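Local coordinates for cytochrome P450 monooxygenase (Rhodococcus sp. ECU0066, PDB 6KBH), which probably acts as a self-sufficient monooxygenase, carrying heme, FMN and a [2Fe-2S] cluster in one chain, at residues H569-D573 and Q656-C660; K577-A583 and D604-A610; Y117-M121 and V229-Q234. Residues are numbered along the deposited sequence.

From the N terminus, contact 3 comes first. It closes a loop of 107 residues by setting the turn after helix 108-116 on helix 219-242, within the heme-binding part of the chain. The other two contacts follow in the reductase part. Contact 1 closes a loop of 82 residues, joining the connection between strands 560-567 and 578-584 to strand 655-661. Contact 2 is nested inside that loop and pairs strands 578-584 and 605-611. Contacts 1 and 2 touch, because strands 655-661 and 578-584 are neighbours in one parallel sheet; Gln656 N lies 3.0 Å from Arg578 O. Contact 3 is remote, its centre about 69 Å from that of contact 1.

Contact 1. Residues H569-D573 and Q656-C660; sequences HFKLD and QVYSC
Residues 569-573 form an irregular loop; from Phe570 to Asp573 it runs 169° from strand 656-660, nearly antiparallel. The two backbones stay apart: the CA atoms of Leu572 and Tyr658 are 7.7 Å apart. Tyr658 (chi1 m), the main bump, points at the loop and stands in the hollow between Phe570, Leu572 and Asp573. Leu572 CB lies 3.4 Å from Tyr658 CZ, and Lys571 O is 3.5 Å from Tyr658 CE2. At the tip of the ring, Asp573 N donates a hydrogen bond to Tyr658 OH (2.7 Å). Tyr658 OH donates a weak hydrogen bond to Gln656 OE1 (2.5 Å). Phe570 (chi1 t) fills the hollow beside the root of Tyr658, over Ser659 and Cys660, with Phe570 CZ 3.7 Å from Tyr658 CB and 3.5 Å from Ser659 O. Phe570 CE2 reaches Cys660 CB at 4.2 Å. Met594 of helix 588-601 packs on Phe570, Leu572 and Tyr658. Of the FMN-binding residues, Glu684 touches Phe570 and Phe686 touches Cys660. The contact thus lays the connection from the antiparallel flavin-domain sheet along strand 655-661, over the face of the parallel sheet that carries Tyr658, consistent with the two-domain ferredoxin-reductase fold, close to the FMN site.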
ATOM      1  N   HIS A 569     -15.638   5.424  17.208  1.00 99.49           N
ATOM      2  CA  HIS A 569     -14.949   5.613  18.478  1.00 97.76           C
ATOM      3  C   HIS A 569     -15.869   6.205  19.535  1.00 99.09           C
ATOM      4  O   HIS A 569     -15.410   6.527  20.636  1.00 97.45           O
ATOM      5  CB  HIS A 569     -13.718   6.513  18.317  1.00 94.88           C
ATOM      6  CG  HIS A 569     -13.025   6.384  16.996  1.00 99.02           C
ATOM      7  ND1 HIS A 569     -12.798   5.170  16.385  1.00 98.10           N
ATOM      8  CD2 HIS A 569     -12.486   7.321  16.181  1.00 97.76           C
ATOM      9  CE1 HIS A 569     -12.160   5.366  15.245  1.00104.31           C
ATOM     10  NE2 HIS A 569     -11.957   6.662  15.098  1.00 97.23           N
ATOM     11  N   PHE A 570     -17.153   6.354  19.227  1.00 95.10           N
ATOM     12  CA  PHE A 570     -18.117   7.035  20.080  1.00101.54           C
ATOM     13  C   PHE A 570     -19.263   6.100  20.443  1.00103.99           C
ATOM     14  O   PHE A 570     -20.422   6.507  20.547  1.00104.65           O
ATOM     15  CB  PHE A 570     -18.627   8.299  19.389  1.00106.66           C
ATOM     16  CG  PHE A 570     -19.294   9.278  20.313  1.00106.51           C
ATOM     17  CD1 PHE A 570     -18.862   9.428  21.619  1.00108.82           C
ATOM     18  CD2 PHE A 570     -20.335  10.071  19.859  1.00102.79           C
ATOM     19  CE1 PHE A 570     -19.468  10.336  22.463  1.00109.06           C
ATOM     20  CE2 PHE A 570     -20.942  10.983  20.697  1.00104.34           C
ATOM     21  CZ  PHE A 570     -20.509  11.114  22.002  1.00108.80           C
ATOM     22  N   LYS A 571     -18.936   4.826  20.635  1.00109.20           N
ATOM     23  CA  LYS A 571     -19.932   3.818  20.959  1.00104.64           C
ATOM     24  C   LYS A 571     -20.494   4.056  22.356  1.00108.91           C
ATOM     25  O   LYS A 571     -19.808   4.565  23.246  1.00114.75           O
ATOM     26  CB  LYS A 571     -19.311   2.424  20.864  1.00103.12           C
ATOM     27  CG  LYS A 571     -18.324   2.293  19.709  1.00 97.92           C
ATOM     28  CD  LYS A 571     -17.995   0.845  19.375  1.00105.66           C
ATOM     29  CE  LYS A 571     -16.919   0.281  20.288  1.00106.68           C
ATOM     30  NZ  LYS A 571     -16.377  -1.005  19.755  1.00 94.25           N
ATOM     31  N   LEU A 572     -21.759   3.688  22.545  1.00114.46           N
ATOM     32  CA  LEU A 572     -22.417   3.826  23.837  1.00116.42           C
ATOM     33  C   LEU A 572     -22.587   2.467  24.500  1.00118.86           C
ATOM     34  O   LEU A 572     -22.944   1.481  23.845  1.00116.51           O
ATOM     35  CB  LEU A 572     -23.782   4.519  23.713  1.00116.70           C
ATOM     36  CG  LEU A 572     -24.805   4.183  22.623  1.00109.78           C
ATOM     37  CD1 LEU A 572     -25.191   2.711  22.608  1.00122.78           C
ATOM     38  CD2 LEU A 572     -26.044   5.040  22.821  1.00117.11           C
ATOM     39  N   ASP A 573     -22.314   2.420  25.795  1.00120.48           N
ATOM     40  CA  ASP A 573     -22.639   1.247  26.591  1.00130.64           C
ATOM     41  C   ASP A 573     -24.152   1.185  26.758  1.00131.39           C
ATOM     42  O   ASP A 573     -24.736   2.096  27.363  1.00122.79           O
ATOM     43  CB  ASP A 573     -21.948   1.315  27.949  1.00130.22           C
ATOM     44  CG  ASP A 573     -22.073   0.025  28.739  1.00135.26           C
ATOM     45  OD1 ASP A 573     -22.743  -0.916  28.261  1.00132.31           O
ATOM     46  OD2 ASP A 573     -21.499  -0.048  29.846  1.00137.70           O
ATOM     47  N   GLN A 656     -25.082   8.029  32.764  1.00129.02           N
ATOM     48  CA  GLN A 656     -23.970   8.268  31.856  1.00125.56           C
ATOM     49  C   GLN A 656     -24.230   9.521  31.032  1.00120.01           C
ATOM     50  O   GLN A 656     -25.371   9.978  30.895  1.00121.66           O
ATOM     51  CB  GLN A 656     -23.741   7.075  30.915  1.00122.11           C
ATOM     52  CG  GLN A 656     -22.923   5.941  31.499  1.00121.75           C
ATOM     53  CD  GLN A 656     -22.578   4.896  30.456  1.00128.65           C
ATOM     54  OE1 GLN A 656     -23.045   4.963  29.318  1.00131.63           O
ATOM     55  NE2 GLN A 656     -21.758   3.924  30.837  1.00124.80           N
ATOM     56  N   VAL A 657     -23.148  10.086  30.490  1.00117.44           N
ATOM     57  CA  VAL A 657     -23.220  11.293  29.663  1.00114.49           C
ATOM     58  C   VAL A 657     -22.301  11.122  28.453  1.00114.55           C
ATOM     59  O   VAL A 657     -21.074  11.030  28.609  1.00117.89           O
ATOM     60  CB  VAL A 657     -22.803  12.562  30.443  1.00113.57           C
ATOM     61  CG1 VAL A 657     -23.050  13.821  29.588  1.00114.22           C
ATOM     62  CG2 VAL A 657     -23.428  12.682  31.838  1.00105.40           C
ATOM     63  N   TYR A 658     -22.879  11.103  27.254  1.00115.00           N
ATOM     64  CA  TYR A 658     -22.099  11.248  26.035  1.00111.76           C
ATOM     65  C   TYR A 658     -22.295  12.647  25.474  1.00108.15           C
ATOM     66  O   TYR A 658     -23.373  13.238  25.606  1.00109.94           O
ATOM     67  CB  TYR A 658     -22.459  10.208  24.974  1.00115.13           C
ATOM     68  CG  TYR A 658     -22.452   8.795  25.478  1.00114.94           C
ATOM     69  CD1 TYR A 658     -23.484   8.313  26.262  1.00112.11           C
ATOM     70  CD2 TYR A 658     -21.412   7.944  25.166  1.00117.94           C
ATOM     71  CE1 TYR A 658     -23.483   7.032  26.722  1.00117.78           C
ATOM     72  CE2 TYR A 658     -21.395   6.653  25.626  1.00120.73           C
ATOM     73  CZ  TYR A 658     -22.440   6.203  26.405  1.00121.96           C
ATOM     74  OH  TYR A 658     -22.457   4.913  26.879  1.00121.46           O
ATOM     75  N   SER A 659     -21.241  13.174  24.849  1.00110.53           N
ATOM     76  CA  SER A 659     -21.266  14.571  24.463  1.00105.80           C
ATOM     77  C   SER A 659     -20.302  14.838  23.324  1.00102.80           C
ATOM     78  O   SER A 659     -19.303  14.137  23.151  1.00103.21           O
ATOM     79  CB  SER A 659     -20.915  15.459  25.649  1.00113.81           C
ATOM     80  OG  SER A 659     -19.551  15.306  26.024  1.00123.85           O
ATOM     81  N   CYS A 660     -20.604  15.894  22.567  1.00103.08           N
ATOM     82  CA  CYS A 660     -19.880  16.156  21.334  1.00102.26           C
ATOM     83  C   CYS A 660     -20.106  17.584  20.858  1.00 98.73           C
ATOM     84  O   CYS A 660     -21.248  18.047  20.785  1.00102.67           O
ATOM     85  CB  CYS A 660     -20.307  15.150  20.266  1.00106.52           C
ATOM     86  SG  CYS A 660     -19.614  15.469  18.661  1.00103.53           S
TER

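Contact 2. Residues K577-A583 and D604-A610; sequences KRYVFVA and DYEIHYA
Phe581 (chi1 m) lies at the apolar centre. Phe581 CD1 is 3.2 Å from Ile607 CG2, and Phe581 CE1 is 3.4 Å from Tyr605 CB. Tyr579 and Ala583 share this face; Ala583 CB meets Tyr609 CD1 at 3.7 Å. Helix 588-601 packs on it through Val591 and Val598. Val580, Val582, Glu606 and His608 occupy the other face. Strands 578-583 and 605-610 run parallel; their axes approach to 4.3 Å at 6°. Phe581 pairs with Ile607. With helix 588-601 they form a beta-alpha-beta unit of a five-stranded parallel sheet, as in the nucleotide-binding domains of ferredoxin reductases. The backbone ladder starts with a weak hydrogen bond, Tyr579 N to Asp604 O (3.4 Å). Glu606 N to Tyr579 O (2.8 Å), Phe581 N to Glu606 O (2.5 Å, oxygen position less sure) and His608 N to Phe581 O (2.6 Å) follow. Ala583 N to His608 O (2.7 Å) is weak; Ala610 N to Ala583 O (2.7 Å) ends the run. At the polar edge, Arg578 NH1 makes a salt bridge to Glu606 OE1 (3.5 Å), while Arg578 NH2 is hydrogen-bonded to Thr655. Lys577 NZ forms a long salt bridge to Asp604 OD2 (4.0 Å).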
ATOM      1  N   LYS A 577     -27.960   3.156  33.089  1.00128.41           N
ATOM      2  CA  LYS A 577     -29.274   3.500  33.624  1.00126.04           C
ATOM      3  C   LYS A 577     -29.964   4.563  32.779  1.00126.70           C
ATOM      4  O   LYS A 577     -31.133   4.414  32.395  1.00125.64           O
ATOM      5  CB  LYS A 577     -29.093   3.949  35.074  1.00131.32           C
ATOM      6  CG  LYS A 577     -29.760   5.240  35.570  1.00132.11           C
ATOM      7  CD  LYS A 577     -31.284   5.216  35.502  1.00131.24           C
ATOM      8  CE  LYS A 577     -31.875   6.517  36.074  1.00125.38           C
ATOM      9  NZ  LYS A 577     -31.494   7.736  35.317  1.00131.67           N
ATOM     10  N   ARG A 578     -29.266   5.664  32.519  1.00127.84           N
ATOM     11  CA  ARG A 578     -29.830   6.823  31.850  1.00128.24           C
ATOM     12  C   ARG A 578     -28.729   7.460  31.021  1.00128.21           C
ATOM     13  O   ARG A 578     -27.535   7.266  31.271  1.00128.00           O
ATOM     14  CB  ARG A 578     -30.420   7.824  32.852  1.00125.53           C
ATOM     15  CG  ARG A 578     -30.914   9.161  32.287  1.00125.64           C
ATOM     16  CD  ARG A 578     -31.606   9.966  33.373  1.00129.62           C
ATOM     17  NE  ARG A 578     -30.690  10.449  34.403  1.00130.88           N
ATOM     18  CZ  ARG A 578     -30.531  11.728  34.736  1.00130.65           C
ATOM     19  NH1 ARG A 578     -31.232  12.676  34.133  1.00127.51           N
ATOM     20  NH2 ARG A 578     -29.675  12.060  35.693  1.00128.84           N
ATOM     21  N   TYR A 579     -29.146   8.190  30.002  1.00123.60           N
ATOM     22  CA  TYR A 579     -28.224   8.916  29.156  1.00122.65           C
ATOM     23  C   TYR A 579     -28.663  10.364  29.153  1.00122.79           C
ATOM     24  O   TYR A 579     -29.825  10.657  28.875  1.00123.70           O
ATOM     25  CB  TYR A 579     -28.226   8.323  27.749  1.00119.70           C
ATOM     26  CG  TYR A 579     -28.378   6.825  27.812  1.00128.88           C
ATOM     27  CD1 TYR A 579     -27.277   6.021  28.049  1.00122.06           C
ATOM     28  CD2 TYR A 579     -29.625   6.218  27.722  1.00128.71           C
ATOM     29  CE1 TYR A 579     -27.402   4.655  28.151  1.00120.64           C
ATOM     30  CE2 TYR A 579     -29.758   4.848  27.824  1.00119.64           C
ATOM     31  CZ  TYR A 579     -28.645   4.072  28.038  1.00125.35           C
ATOM     32  OH  TYR A 579     -28.791   2.708  28.137  1.00140.66           O
ATOM     33  N   VAL A 580     -27.762  11.269  29.488  1.00112.01           N
ATOM     34  CA  VAL A 580     -28.019  12.676  29.257  1.00118.11           C
ATOM     35  C   VAL A 580     -26.997  13.104  28.228  1.00115.56           C
ATOM     36  O   VAL A 580     -25.814  12.773  28.354  1.00117.19           O
ATOM     37  CB  VAL A 580     -27.980  13.520  30.542  1.00120.24           C
ATOM     38  CG1 VAL A 580     -28.955  12.919  31.552  1.00120.36           C
ATOM     39  CG2 VAL A 580     -26.549  13.768  31.075  1.00114.55           C
ATOM     40  N   PHE A 581     -27.465  13.729  27.155  1.00118.04           N
ATOM     41  CA  PHE A 581     -26.624  14.100  26.028  1.00112.99           C
ATOM     42  C   PHE A 581     -26.497  15.616  26.041  1.00114.00           C
ATOM     43  O   PHE A 581     -27.499  16.316  26.180  1.00111.26           O
ATOM     44  CB  PHE A 581     -27.242  13.633  24.709  1.00109.12           C
ATOM     45  CG  PHE A 581     -27.702  12.188  24.695  1.00110.49           C
ATOM     46  CD1 PHE A 581     -28.975  11.836  25.106  1.00113.91           C
ATOM     47  CD2 PHE A 581     -26.855  11.183  24.241  1.00108.80           C
ATOM     48  CE1 PHE A 581     -29.400  10.522  25.072  1.00117.79           C
ATOM     49  CE2 PHE A 581     -27.265   9.858  24.206  1.00103.95           C
ATOM     50  CZ  PHE A 581     -28.541   9.521  24.619  1.00110.70           C
ATOM     51  N   VAL A 582     -25.283  16.127  25.936  1.00111.59           N
ATOM     52  CA  VAL A 582     -25.068  17.553  25.753  1.00104.51           C
ATOM     53  C   VAL A 582     -24.393  17.724  24.402  1.00101.29           C
ATOM     54  O   VAL A 582     -23.559  16.904  24.010  1.00 99.62           O
ATOM     55  CB  VAL A 582     -24.264  18.199  26.894  1.00105.67           C
ATOM     56  CG1 VAL A 582     -22.899  17.611  26.979  1.00111.20           C
ATOM     57  CG2 VAL A 582     -24.225  19.715  26.724  1.00114.42           C
ATOM     58  N   ALA A 583     -24.812  18.743  23.655  1.00103.72           N
ATOM     59  CA  ALA A 583     -24.473  18.867  22.241  1.00102.43           C
ATOM     60  C   ALA A 583     -24.289  20.336  21.901  1.00 98.79           C
ATOM     61  O   ALA A 583     -25.114  21.174  22.280  1.00103.36           O
ATOM     62  CB  ALA A 583     -25.564  18.261  21.347  1.00 98.46           C
ATOM     63  N   ASP A 604     -34.752   5.948  29.509  1.00129.11           N
ATOM     64  CA  ASP A 604     -34.782   7.358  29.856  1.00130.79           C
ATOM     65  C   ASP A 604     -33.566   8.094  29.376  1.00126.14           C
ATOM     66  O   ASP A 604     -32.492   7.709  29.637  1.00128.07           O
ATOM     67  CB  ASP A 604     -35.052   7.479  31.384  1.00131.70           C
ATOM     68  CG  ASP A 604     -34.705   8.844  31.984  1.00132.40           C
ATOM     69  OD1 ASP A 604     -34.455   9.786  31.253  1.00135.87           O
ATOM     70  OD2 ASP A 604     -34.658   8.975  33.211  1.00137.83           O
ATOM     71  N   TYR A 605     -33.761   9.203  28.707  1.00122.31           N
ATOM     72  CA  TYR A 605     -32.636   9.989  28.229  1.00122.90           C
ATOM     73  C   TYR A 605     -33.006  11.466  28.249  1.00125.56           C
ATOM     74  O   TYR A 605     -34.182  11.834  28.205  1.00124.42           O
ATOM     75  CB  TYR A 605     -32.198   9.552  26.823  1.00123.30           C
ATOM     76  CG  TYR A 605     -33.250   9.739  25.753  1.00122.53           C
ATOM     77  CD1 TYR A 605     -34.282   8.824  25.606  1.00120.77           C
ATOM     78  CD2 TYR A 605     -33.203  10.820  24.883  1.00118.06           C
ATOM     79  CE1 TYR A 605     -35.244   8.982  24.632  1.00120.07           C
ATOM     80  CE2 TYR A 605     -34.164  10.988  23.902  1.00118.30           C
ATOM     81  CZ  TYR A 605     -35.181  10.064  23.783  1.00123.53           C
ATOM     82  OH  TYR A 605     -36.144  10.217  22.812  1.00124.70           O
ATOM     83  N   GLU A 606     -31.977  12.310  28.320  1.00125.92           N
ATOM     84  CA  GLU A 606     -32.148  13.756  28.387  1.00123.58           C
ATOM     85  C   GLU A 606     -31.111  14.401  27.481  1.00122.87           C
ATOM     86  O   GLU A 606     -29.915  14.155  27.645  1.00123.57           O
ATOM     87  CB  GLU A 606     -31.991  14.256  29.829  1.00116.08           C
ATOM     88  CG  GLU A 606     -32.754  15.532  30.132  1.00128.48           C
ATOM     89  CD  GLU A 606     -32.693  15.918  31.598  1.00132.25           C
ATOM     90  OE1 GLU A 606     -31.691  15.577  32.262  1.00132.45           O
ATOM     91  OE2 GLU A 606     -33.646  16.565  32.084  1.00126.36           O
ATOM     92  N   ILE A 607     -31.545  15.222  26.528  1.00120.55           N
ATOM     93  CA  ILE A 607     -30.627  15.775  25.538  1.00117.93           C
ATOM     94  C   ILE A 607     -30.653  17.297  25.618  1.00116.95           C
ATOM     95  O   ILE A 607     -31.726  17.910  25.675  1.00117.29           O
ATOM     96  CB  ILE A 607     -30.938  15.270  24.116  1.00115.69           C
ATOM     97  CG1 ILE A 607     -32.122  15.972  23.480  1.00117.47           C
ATOM     98  CG2 ILE A 607     -31.334  13.832  24.151  1.00119.38           C
ATOM     99  CD1 ILE A 607     -32.356  15.444  22.092  1.00119.09           C
ATOM    100  N   HIS A 608     -29.463  17.892  25.654  1.00110.64           N
ATOM    101  CA  HIS A 608     -29.276  19.321  25.852  1.00109.01           C
ATOM    102  C   HIS A 608     -28.438  19.825  24.681  1.00105.03           C
ATOM    103  O   HIS A 608     -27.302  19.378  24.495  1.00 98.67           O
ATOM    104  CB  HIS A 608     -28.588  19.600  27.199  1.00113.88           C
ATOM    105  CG  HIS A 608     -29.440  19.320  28.393  1.00117.53           C
ATOM    106  ND1 HIS A 608     -30.183  20.295  29.025  1.00125.19           N
ATOM    107  CD2 HIS A 608     -29.648  18.182  29.093  1.00119.39           C
ATOM    108  CE1 HIS A 608     -30.827  19.772  30.053  1.00119.07           C
ATOM    109  NE2 HIS A 608     -30.521  18.489  30.116  1.00115.70           N
ATOM    110  N   TYR A 609     -28.988  20.752  23.897  1.00111.23           N
ATOM    111  CA  TYR A 609     -28.414  21.133  22.607  1.00106.46           C
ATOM    112  C   TYR A 609     -28.232  22.646  22.556  1.00111.76           C
ATOM    113  O   TYR A 609     -29.215  23.395  22.550  1.00107.19           O
ATOM    114  CB  TYR A 609     -29.306  20.640  21.465  1.00101.13           C
ATOM    115  CG  TYR A 609     -28.797  20.908  20.065  1.00 98.17           C
ATOM    116  CD1 TYR A 609     -27.444  21.101  19.810  1.00 97.98           C
ATOM    117  CD2 TYR A 609     -29.678  20.956  18.993  1.00102.31           C
ATOM    118  CE1 TYR A 609     -26.989  21.346  18.523  1.00 98.56           C
ATOM    119  CE2 TYR A 609     -29.233  21.195  17.708  1.00101.04           C
ATOM    120  CZ  TYR A 609     -27.891  21.391  17.478  1.00 96.60           C
ATOM    121  OH  TYR A 609     -27.455  21.631  16.196  1.00101.70           O
ATOM    122  N   ALA A 610     -26.979  23.091  22.504  1.00109.92           N
ATOM    123  CA  ALA A 610     -26.643  24.504  22.440  1.00104.27           C
ATOM    124  C   ALA A 610     -25.956  24.827  21.119  1.00107.17           C
ATOM    125  O   ALA A 610     -25.414  23.950  20.440  1.00109.14           O
ATOM    126  CB  ALA A 610     -25.739  24.914  23.611  1.00107.94           C
TER

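Contact 3. Residues Y117-M121 and V229-Q234; sequences YGYAM and VGKFWQ
Tyr117 (chi1 m) opens the segment just after helix 108-116. Its side chain points at the 229-234 part of helix 219-242 and lies flat on it at Gly230. The CA atoms of Tyr117 and Gly230 are 5.3 Å apart. Gly230 CA makes a CH-pi contact, 4.1 Å from the ring centroid of Tyr117. A side chain on Gly230 would collide with this ring. Tyr117 OH sits 3.3 Å from Lys231 CG and accepts a weak hydrogen bond from Lys231 NZ (3.4 Å). Gln234 NE2 lies at the ring edge, 3.5 Å from Tyr117 CE2. Gly118 has a positive phi (51°) and is the C-prime residue of the Schellman motif that ends the preceding helix. It turns the chain, and Gly118 O comes within 3.6 Å of Trp233 NE1. Tyr119 (chi1 t) packs on Trp233 (chi1 t). Tyr119 CA lies 3.7 Å from the centroid of the five-membered ring of Trp233. The two rings form an offset edge-to-face pair, the edge of Tyr119 toward the six-membered ring of Trp233, with centroids 4.8 Å apart and planes at 78°. Tyr119 CE2 meets Val229 CG1 at 3.9 Å. Ala120 directs its side chain away, but Ala120 O is 3.2 Å from Trp233 CH2. Met121 finishes the contact, with Met121 CB 3.9 Å from Trp233 CZ3. Helix 269-281 is the next layer: His273 stacks on Trp233, and Met277 touches Tyr119 and Met121. The arrangement is a Schellman-capped helix end and following loop docked on a long helix in the helical cytochrome P450 fold.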
ATOM      1  N   TYR A 117      36.176  -5.344 -21.575  1.00 93.68           N
ATOM      2  CA  TYR A 117      35.706  -4.050 -21.106  1.00 94.59           C
ATOM      3  C   TYR A 117      36.096  -3.783 -19.658  1.00 90.65           C
ATOM      4  O   TYR A 117      35.628  -2.797 -19.079  1.00 88.54           O
ATOM      5  CB  TYR A 117      34.188  -3.939 -21.256  1.00 91.02           C
ATOM      6  CG  TYR A 117      33.698  -3.841 -22.683  1.00 91.19           C
ATOM      7  CD1 TYR A 117      33.492  -4.980 -23.451  1.00 84.61           C
ATOM      8  CD2 TYR A 117      33.434  -2.605 -23.261  1.00 97.18           C
ATOM      9  CE1 TYR A 117      33.039  -4.892 -24.757  1.00 87.17           C
ATOM     10  CE2 TYR A 117      32.982  -2.506 -24.565  1.00100.99           C
ATOM     11  CZ  TYR A 117      32.786  -3.654 -25.307  1.00 95.57           C
ATOM     12  OH  TYR A 117      32.338  -3.565 -26.604  1.00106.26           O
ATOM     13  N   GLY A 118      36.930  -4.639 -19.066  1.00 90.36           N
ATOM     14  CA  GLY A 118      37.372  -4.483 -17.693  1.00 87.96           C
ATOM     15  C   GLY A 118      36.237  -4.274 -16.712  1.00100.28           C
ATOM     16  O   GLY A 118      36.306  -3.397 -15.846  1.00 93.18           O
ATOM     17  N   TYR A 119      35.185  -5.079 -16.843  1.00107.20           N
ATOM     18  CA  TYR A 119      33.982  -4.939 -16.033  1.00101.27           C
ATOM     19  C   TYR A 119      34.157  -5.690 -14.720  1.00 97.58           C
ATOM     20  O   TYR A 119      34.543  -6.862 -14.712  1.00 98.64           O
ATOM     21  CB  TYR A 119      32.767  -5.448 -16.817  1.00102.03           C
ATOM     22  CG  TYR A 119      31.544  -5.896 -16.024  1.00 98.07           C
ATOM     23  CD1 TYR A 119      31.444  -7.184 -15.498  1.00 99.20           C
ATOM     24  CD2 TYR A 119      30.470  -5.039 -15.845  1.00 97.51           C
ATOM     25  CE1 TYR A 119      30.311  -7.582 -14.790  1.00 94.65           C
ATOM     26  CE2 TYR A 119      29.348  -5.425 -15.145  1.00101.88           C
ATOM     27  CZ  TYR A 119      29.273  -6.697 -14.621  1.00 97.71           C
ATOM     28  OH  TYR A 119      28.152  -7.078 -13.923  1.00105.30           O
ATOM     29  N   ALA A 120      33.893  -4.999 -13.613  1.00 90.42           N
ATOM     30  CA  ALA A 120      33.956  -5.604 -12.285  1.00 92.89           C
ATOM     31  C   ALA A 120      32.861  -4.941 -11.451  1.00 94.97           C
ATOM     32  O   ALA A 120      33.072  -3.881 -10.858  1.00 89.82           O
ATOM     33  CB  ALA A 120      35.330  -5.435 -11.652  1.00 88.23           C
ATOM     34  N   MET A 121      31.691  -5.569 -11.423  1.00 98.41           N
ATOM     35  CA  MET A 121      30.585  -5.040 -10.644  1.00 94.61           C
ATOM     36  C   MET A 121      30.589  -5.632  -9.246  1.00 87.84           C
ATOM     37  O   MET A 121      30.701  -6.851  -9.074  1.00 87.05           O
ATOM     38  CB  MET A 121      29.234  -5.314 -11.293  1.00 87.67           C
ATOM     39  CG  MET A 121      28.126  -4.736 -10.430  1.00100.24           C
ATOM     40  SD  MET A 121      26.464  -4.969 -11.024  1.00115.80           S
ATOM     41  CE  MET A 121      26.603  -3.961 -12.469  1.00 99.89           C
ATOM     42  N   VAL A 229      26.577  -6.080 -21.931  1.00100.22           N
ATOM     43  CA  VAL A 229      26.805  -5.648 -20.556  1.00 96.36           C
ATOM     44  C   VAL A 229      28.143  -4.930 -20.438  1.00 94.66           C
ATOM     45  O   VAL A 229      28.266  -3.932 -19.716  1.00 92.78           O
ATOM     46  CB  VAL A 229      26.707  -6.853 -19.601  1.00 91.49           C
ATOM     47  CG1 VAL A 229      27.186  -6.486 -18.206  1.00 86.61           C
ATOM     48  CG2 VAL A 229      25.275  -7.369 -19.555  1.00 85.52           C
ATOM     49  N   GLY A 230      29.164  -5.415 -21.150  1.00 97.03           N
ATOM     50  CA  GLY A 230      30.451  -4.738 -21.135  1.00 88.91           C
ATOM     51  C   GLY A 230      30.400  -3.365 -21.781  1.00 88.37           C
ATOM     52  O   GLY A 230      30.973  -2.404 -21.256  1.00 85.57           O
ATOM     53  N   LYS A 231      29.729  -3.257 -22.934  1.00 95.78           N
ATOM     54  CA  LYS A 231      29.500  -1.956 -23.556  1.00 92.27           C
ATOM     55  C   LYS A 231      28.865  -0.996 -22.571  1.00 93.77           C
ATOM     56  O   LYS A 231      29.283   0.161 -22.439  1.00102.63           O
ATOM     57  CB  LYS A 231      28.597  -2.097 -24.784  1.00 94.93           C
ATOM     58  CG  LYS A 231      29.209  -2.783 -25.985  1.00 97.36           C
ATOM     59  CD  LYS A 231      28.190  -2.854 -27.114  1.00102.17           C
ATOM     60  CE  LYS A 231      28.632  -3.804 -28.210  1.00 99.71           C
ATOM     61  NZ  LYS A 231      29.854  -3.314 -28.897  1.00103.10           N
ATOM     62  N   PHE A 232      27.855  -1.476 -21.858  1.00100.33           N
ATOM     63  CA  PHE A 232      27.107  -0.621 -20.951  1.00 97.92           C
ATOM     64  C   PHE A 232      27.925  -0.263 -19.709  1.00 94.49           C
ATOM     65  O   PHE A 232      27.735   0.820 -19.138  1.00 87.21           O
ATOM     66  CB  PHE A 232      25.793  -1.321 -20.598  1.00 95.00           C
ATOM     67  CG  PHE A 232      25.069  -0.725 -19.436  1.00 95.60           C
ATOM     68  CD1 PHE A 232      25.464  -1.009 -18.146  1.00 93.73           C
ATOM     69  CD2 PHE A 232      23.985   0.113 -19.632  1.00 97.82           C
ATOM     70  CE1 PHE A 232      24.838  -0.443 -17.087  1.00 95.92           C
ATOM     71  CE2 PHE A 232      23.331   0.670 -18.551  1.00 95.75           C
ATOM     72  CZ  PHE A 232      23.761   0.384 -17.273  1.00 93.22           C
ATOM     73  N   TRP A 233      28.854  -1.129 -19.291  1.00 88.06           N
ATOM     74  CA  TRP A 233      29.597  -0.871 -18.059  1.00 88.38           C
ATOM     75  C   TRP A 233      30.538   0.317 -18.207  1.00 97.62           C
ATOM     76  O   TRP A 233      30.643   1.150 -17.298  1.00 89.77           O
ATOM     77  CB  TRP A 233      30.378  -2.113 -17.652  1.00 89.99           C
ATOM     78  CG  TRP A 233      31.367  -1.883 -16.553  1.00 87.82           C
ATOM     79  CD1 TRP A 233      32.705  -1.669 -16.691  1.00 96.66           C
ATOM     80  CD2 TRP A 233      31.101  -1.864 -15.145  1.00 87.41           C
ATOM     81  NE1 TRP A 233      33.290  -1.510 -15.459  1.00 99.59           N
ATOM     82  CE2 TRP A 233      32.326  -1.626 -14.493  1.00 89.05           C
ATOM     83  CE3 TRP A 233      29.945  -2.022 -14.373  1.00 91.11           C
ATOM     84  CZ2 TRP A 233      32.430  -1.542 -13.107  1.00 88.79           C
ATOM     85  CZ3 TRP A 233      30.050  -1.939 -12.997  1.00 88.07           C
ATOM     86  CH2 TRP A 233      31.284  -1.700 -12.379  1.00 87.39           C
ATOM     87  N   GLN A 234      31.247   0.407 -19.334  1.00102.51           N
ATOM     88  CA  GLN A 234      32.218   1.482 -19.494  1.00100.75           C
ATOM     89  C   GLN A 234      31.592   2.775 -19.991  1.00 91.31           C
ATOM     90  O   GLN A 234      32.072   3.854 -19.629  1.00 91.74           O
ATOM     91  CB  GLN A 234      33.360   1.047 -20.424  1.00 95.57           C
ATOM     92  CG  GLN A 234      33.063   1.071 -21.912  1.00102.55           C
ATOM     93  CD  GLN A 234      34.309   0.799 -22.744  1.00106.57           C
ATOM     94  OE1 GLN A 234      35.406   0.650 -22.203  1.00 96.53           O
ATOM     95  NE2 GLN A 234      34.143   0.727 -24.061  1.00 93.90           N
TER